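Local coordinates for protein L-isoleucine-4-hydroxylase (Bacillus thuringiensis, PDB 6LNH) that hydroxylates L-isoleucine to (4S)-4-hydroxy-L-isoleucine, using iron(II), molecular oxygen and 2-oxoglutarate, which is converted to succinate and carbon dioxide, at residues C[67-71]-C[151-155]; C[156-162]-C[227-233]. All blocks are in the same frame, centred on the assembly; numbering follows the deposited sequence.

Contact 1: residues C[67-71]-C[151-155]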
loop_
_atom_site.group_PDB
_atom_site.type_symbol
_atom_site.label_atom_id
_atom_site.label_comp_id
_atom_site.label_asym_id
_atom_site.label_seq_id
_atom_site.Cartn_x
_atom_site.Cartn_y
_atom_site.Cartn_z
ATOM N N CYS C 67 19.958 5.630 15.530
ATOM C CA CYS C 67 18.789 5.810 14.627
ATOM C C CYS C 67 17.675 4.830 15.033
ATOM O O CYS C 67 16.689 4.717 14.284
ATOM C CB CYS C 67 19.180 5.599 13.164
ATOM S SG CYS C 67 20.850 6.156 12.716
ATOM N N ARG C 68 17.812 4.170 16.192
ATOM C CA ARG C 68 16.798 3.175 16.635
ATOM C C ARG C 68 16.986 2.808 18.113
ATOM O O ARG C 68 17.907 3.341 18.746
ATOM C CB ARG C 68 16.953 1.896 15.810
ATOM C CG ARG C 68 18.153 1.051 16.213
ATOM C CD ARG C 68 19.300 1.174 15.230
ATOM N NE ARG C 68 20.013 -0.080 15.039
ATOM C CZ ARG C 68 21.322 -0.232 15.206
ATOM N NH1 ARG C 68 22.068 0.795 15.573
ATOM N NH2 ARG C 68 21.882 -1.411 15.008
ATOM N N ALA C 69 16.132 1.912 18.619
ATOM C CA ALA C 69 16.174 1.429 20.020
ATOM C C ALA C 69 16.314 -0.097 20.006
ATOM O O ALA C 69 15.787 -0.716 19.071
ATOM C CB ALA C 69 14.925 1.856 20.748
ATOM N N ARG C 70 16.982 -0.679 21.007
ATOM C CA ARG C 70 17.178 -2.153 20.996
ATOM C C ARG C 70 17.489 -2.704 22.393
ATOM O O ARG C 70 17.858 -1.922 23.282
ATOM C CB ARG C 70 18.328 -2.511 20.051
ATOM C CG ARG C 70 19.690 -2.030 20.529
ATOM C CD ARG C 70 20.810 -2.367 19.566
ATOM N NE ARG C 70 20.959 -3.800 19.366
ATOM C CZ ARG C 70 21.234 -4.368 18.199
ATOM N NH1 ARG C 70 21.390 -3.621 17.121
ATOM N NH2 ARG C 70 21.348 -5.679 18.111
ATOM N N SER C 71 17.334 -4.024 22.535
ATOM C CA SER C 71 17.608 -4.793 23.737
ATOM C C SER C 71 18.264 -6.093 23.305
ATOM O O SER C 71 18.026 -6.581 22.197
ATOM C CB SER C 71 16.334 -5.088 24.543
ATOM O OG SER C 71 15.877 -3.936 25.225
ATOM N N GLN C 151 16.204 -7.586 20.125
ATOM C CA GLN C 151 14.902 -6.946 20.002
ATOM C C GLN C 151 15.156 -5.514 19.547
ATOM O O GLN C 151 15.669 -4.699 20.317
ATOM C CB GLN C 151 14.183 -6.993 21.349
ATOM C CG GLN C 151 12.685 -6.805 21.335
ATOM C CD GLN C 151 12.114 -6.871 22.740
ATOM O OE1 GLN C 151 12.861 -6.933 23.717
ATOM N NE2 GLN C 151 10.793 -6.848 22.849
ATOM N N VAL C 152 14.790 -5.200 18.304
ATOM C CA VAL C 152 15.110 -3.911 17.701
ATOM C C VAL C 152 13.836 -3.263 17.187
ATOM O O VAL C 152 13.037 -3.903 16.495
ATOM C CB VAL C 152 16.127 -4.045 16.553
ATOM C CG1 VAL C 152 16.572 -2.662 16.077
ATOM C CG2 VAL C 152 17.328 -4.871 16.991
ATOM N N ARG C 153 13.647 -1.998 17.532
ATOM C CA ARG C 153 12.597 -1.164 16.960
ATOM C C ARG C 153 13.276 -0.039 16.188
ATOM O O ARG C 153 13.931 0.823 16.784
ATOM C CB ARG C 153 11.685 -0.610 18.050
ATOM C CG ARG C 153 10.712 0.449 17.598
ATOM C CD ARG C 153 9.666 0.606 18.679
ATOM N NE ARG C 153 8.457 -0.168 18.400
ATOM C CZ ARG C 153 7.222 0.273 18.613
ATOM N NH1 ARG C 153 7.031 1.470 19.148
ATOM N NH2 ARG C 153 6.180 -0.495 18.326
ATOM N N TYR C 154 13.118 -0.037 14.870
ATOM C CA TYR C 154 13.598 1.081 14.072
ATOM C C TYR C 154 12.547 2.180 14.082
ATOM O O TYR C 154 11.351 1.911 13.932
ATOM C CB TYR C 154 13.898 0.637 12.639
ATOM C CG TYR C 154 15.017 -0.374 12.563
ATOM C CD1 TYR C 154 14.750 -1.731 12.671
ATOM C CD2 TYR C 154 16.340 0.026 12.409
ATOM C CE1 TYR C 154 15.764 -2.664 12.612
ATOM C CE2 TYR C 154 17.363 -0.902 12.347
ATOM C CZ TYR C 154 17.069 -2.243 12.452
ATOM O OH TYR C 154 18.088 -3.164 12.391
ATOM N N LYS C 155 12.991 3.418 14.253
ATOM C CA LYS C 155 12.079 4.548 14.339
ATOM C C LYS C 155 12.443 5.548 13.256
ATOM O O LYS C 155 13.590 6.000 13.178
ATOM C CB LYS C 155 12.136 5.192 15.726
ATOM C CG LYS C 155 11.988 4.185 16.862
ATOM C CD LYS C 155 12.114 4.838 18.227
ATOM C CE LYS C 155 13.550 4.806 18.721
ATOM N NZ LYS C 155 13.670 5.362 20.097
#
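Ala-69 and Arg-153 face each other as an antiparallel hydrogen-bonded pair. Ala-69 N donates to Arg-153 O at 3.1 Å in an almost straight bond (179°), and Arg-153 N donates back to Ala-69 O at 2.9 Å. Two residues along, Ser-71 and Gln-151 repeat the exchange: Ser-71 N reaches Gln-151 O at 2.9 Å, and Gln-151 N donates to Ser-71 O. Between them, in the non-hydrogen-bonded pair of Arg-70 with Val-152, Arg-70 CA brings its hydrogen to Gln-151 O at 3.0 Å, a weaker CH...O contact. Val-152 and Tyr-154 turn their backbone bonds to Ile-240 and Arg-238 of strand 236-247, so strand 145-156 lies between 68-77 and 236-247 in the large antiparallel sheet of the 2OG-Fe dioxygenase fold.

On one face, small Ala-69 lets the end of Lys-155 fold over it, NZ standing 3.8 Å from Ala-69 CB; the ammonium pairs with Asp-61. Arg-153 reaches Asp-239, with cation-pi contacts to Tyr-57 and Phe-237, and Gln-151 NE2 bonds to Asp-55. On the other, Val-152 has CG1 anti to its backbone N (chi1 -172°), which puts CG2 over the Arg-70 guanidinium, 4.1 Å above its plane, and CG1 over a rim of the Tyr-154 ring, about 7 Å from the bound iron. Arg-68 runs alongside that tyrosine, its guanidinium 22° from the ring plane; its buried NE has no partner in the model. The chemistry implies strands joined by backbone hydrogen bonds, with Lys-155, Arg-153 and Gln-151 secured by acids and the opposite face resting mainly on aliphatic and aromatic packing.

Contact 2: residues C[156-162]-C[227-233]. With HG (mercury (II) ion), chain F.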
loop_
_atom_site.group_PDB
_atom_site.type_symbol
_atom_site.label_atom_id
_atom_site.label_comp_id
_atom_site.label_asym_id
_atom_site.label_seq_id
_atom_site.Cartn_x
_atom_site.Cartn_y
_atom_site.Cartn_z
ATOM N N ALA C 156 11.463 5.894 12.433
ATOM C CA ALA C 156 11.666 6.813 11.331
ATOM C C ALA C 156 10.661 7.945 11.428
ATOM O O ALA C 156 9.517 7.756 11.852
ATOM C CB ALA C 156 11.525 6.110 9.976
ATOM N N THR C 157 11.110 9.128 11.037
ATOM C CA THR C 157 10.276 10.313 11.019
ATOM C C THR C 157 10.557 11.040 9.713
ATOM O O THR C 157 11.524 10.737 9.010
ATOM C CB THR C 157 10.524 11.203 12.247
ATOM O OG1 THR C 157 9.389 12.048 12.466
ATOM C CG2 THR C 157 11.752 12.061 12.060
ATOM N N LYS C 158 9.677 11.980 9.366
ATOM C CA LYS C 158 9.832 12.687 8.099
ATOM C C LYS C 158 11.154 13.443 8.025
ATOM O O LYS C 158 11.726 13.578 6.939
ATOM C CB LYS C 158 8.663 13.642 7.876
ATOM C CG LYS C 158 8.253 13.766 6.417
ATOM C CD LYS C 158 7.427 15.016 6.192
ATOM C CE LYS C 158 6.385 15.161 7.288
ATOM N NZ LYS C 158 5.263 16.051 6.889
ATOM N N GLU C 159 11.667 13.927 9.157
ATOM C CA GLU C 159 12.912 14.688 9.136
ATOM C C GLU C 159 14.142 13.831 9.385
ATOM O O GLU C 159 15.258 14.263 9.064
ATOM C CB GLU C 159 12.924 15.779 10.226
ATOM C CG GLU C 159 11.868 16.888 10.214
ATOM C CD GLU C 159 10.437 16.390 10.155
ATOM O OE1 GLU C 159 10.072 15.515 10.973
ATOM O OE2 GLU C 159 9.666 16.914 9.321
ATOM N N ARG C 160 13.969 12.625 9.925
ATOM C CA ARG C 160 15.085 11.726 10.196
ATOM C C ARG C 160 14.683 10.321 9.806
ATOM O O ARG C 160 14.048 9.596 10.587
ATOM C CB ARG C 160 15.503 11.777 11.667
ATOM C CG ARG C 160 15.701 13.167 12.255
ATOM C CD ARG C 160 16.298 13.118 13.659
ATOM N NE ARG C 160 17.293 14.167 13.874
ATOM C CZ ARG C 160 17.529 14.751 15.046
ATOM N NH1 ARG C 160 16.848 14.389 16.125
ATOM N NH2 ARG C 160 18.454 15.698 15.143
ATOM N N PRO C 161 15.056 9.879 8.610
ATOM C CA PRO C 161 14.891 8.472 8.255
ATOM C C PRO C 161 15.766 7.625 9.164
ATOM O O PRO C 161 16.678 8.120 9.825
ATOM C CB PRO C 161 15.350 8.407 6.793
ATOM C CG PRO C 161 15.320 9.836 6.310
ATOM C CD PRO C 161 15.661 10.657 7.516
ATOM N N SER C 162 15.509 6.328 9.186
ATOM C CA SER C 162 16.256 5.435 10.057
ATOM C C SER C 162 17.212 4.626 9.202
ATOM O O SER C 162 16.800 4.015 8.208
ATOM C CB SER C 162 15.313 4.509 10.822
ATOM O OG SER C 162 16.032 3.561 11.588
ATOM N N PRO C 227 16.853 1.671 3.992
ATOM C CA PRO C 227 16.466 2.599 5.061
ATOM C C PRO C 227 14.957 2.644 5.256
ATOM O O PRO C 227 14.173 2.344 4.356
ATOM C CB PRO C 227 17.004 3.951 4.573
ATOM C CG PRO C 227 18.129 3.589 3.667
ATOM C CD PRO C 227 17.686 2.337 2.972
ATOM N N LEU C 228 14.557 3.026 6.465
ATOM C CA LEU C 228 13.152 3.152 6.825
ATOM C C LEU C 228 12.751 4.621 6.806
ATOM O O LEU C 228 13.430 5.461 7.405
ATOM C CB LEU C 228 12.888 2.553 8.208
ATOM C CG LEU C 228 11.418 2.360 8.576
ATOM C CD1 LEU C 228 10.818 1.218 7.773
ATOM C CD2 LEU C 228 11.257 2.115 10.068
ATOM N N GLY C 229 11.656 4.928 6.112
ATOM C CA GLY C 229 11.179 6.290 5.998
ATOM C C GLY C 229 9.688 6.385 6.243
ATOM O O GLY C 229 8.993 5.382 6.432
ATOM N N THR C 230 9.211 7.628 6.236
ATOM C CA THR C 230 7.793 7.942 6.256
ATOM C C THR C 230 7.620 9.321 5.637
ATOM O O THR C 230 8.442 10.215 5.865
ATOM C CB THR C 230 7.220 7.904 7.684
ATOM O OG1 THR C 230 5.804 8.126 7.651
ATOM C CG2 THR C 230 7.881 8.960 8.563
ATOM N N GLU C 231 6.584 9.470 4.815
ATOM C CA GLU C 231 6.127 10.779 4.376
ATOM C C GLU C 231 4.975 11.301 5.222
ATOM O O GLU C 231 4.244 12.189 4.782
ATOM C CB GLU C 231 5.739 10.718 2.900
ATOM C CG GLU C 231 6.941 10.572 1.967
ATOM C CD GLU C 231 6.530 10.241 0.551
ATOM O OE1 GLU C 231 5.366 9.828 0.376
ATOM O OE2 GLU C 231 7.355 10.393 -0.380
ATOM N N CYS C 232 4.823 10.802 6.438
ATOM C CA CYS C 232 3.724 11.175 7.312
ATOM C C CYS C 232 4.251 11.935 8.521
ATOM O O CYS C 232 5.443 11.896 8.838
ATOM C CB CYS C 232 2.936 9.940 7.771
ATOM S SG CYS C 232 2.146 8.993 6.440
ATOM N N SER C 233 3.342 12.630 9.204
ATOM C CA SER C 233 3.738 13.488 10.314
ATOM C C SER C 233 3.953 12.738 11.621
ATOM O O SER C 233 4.408 13.354 12.592
ATOM C CB SER C 233 2.696 14.592 10.520
ATOM O OG SER C 233 2.189 15.054 9.280
HETATM HG HG HG F . 1.391 10.372 4.497
HETATM O O HOH W 1 11.676 9.467 6.316
#
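A single antiparallel beta bridge, the hydrogen-bonded pair of Ser-162 and Leu-228, fastens a loop to the edge of the double-stranded β-helix, the cupin-type core of 2OG-Fe dioxygenases. Ser-162 N donates to Leu-228 O at 2.9 Å and Leu-228 N to Ser-162 O at 3.0 Å. Leu-228 O also receives the methyl of Ala-156, whose CB stops 3.3 Å away; a side chain this small can point straight at the opposing backbone. The same methyl packs against Leu-228 CG, which lies opposite the backbone N (chi1 -168°). Pro-161, with no N-H to offer, simply lays CB by Leu-228 O.

After Ala-156, the last residue of strand 145-156, residues 157-160 turn, closed by Thr-157 N bonding to Arg-160 O, while residues 227-233 continue strand 222-229, an outermost strand of the three-stranded sheet, into a loop. Where the backbones separate, a water spans them, donating to Thr-157 O and accepting from Thr-230 N at 3.1 Å. Thr-230 suits this place because its branches do different work: CG2 presses on Thr-157 C at 3.6 Å, whereas OG1 accepts from Cys-232 N at 3.1 Å in an ST turn and also bonds to Thr-187 O. The flexible aliphatic chain of Lys-158 lies along this turn, CG by Thr-230 O and CE by Cys-232 O. Beyond it, Cys-232 SG, a soft sulfur ligand, binds a mercury(II) ion at 2.5 Å together with Glu-210 OE1 of the third subunit, and Glu-231 OE2 bonds to Ser-207 N of the second subunit.

Overall arrangement
Both segments of contact 1 precede those of contact 2, in the order 67-71, 151-155, 156-162, 227-233, and the two contacts follow directly along the chain: strand 145-156 supplies residues 151-155 to the first and runs into the loop 156-162 of the second. Their centres lie 14 Å apart. Contact 1 belongs to the seven-stranded sheet; contact 2 connects the loop leaving that sheet to an outer strand of the three-stranded one. They meet where Ser-162 OG probably hydrogen-bonds to Cys-67 O. Tyr-154 of contact 1 lies near the bound iron, while contact 2 lies farther out, where other subunits approach, so together they lead from near the metal centre to the subunit interfaces.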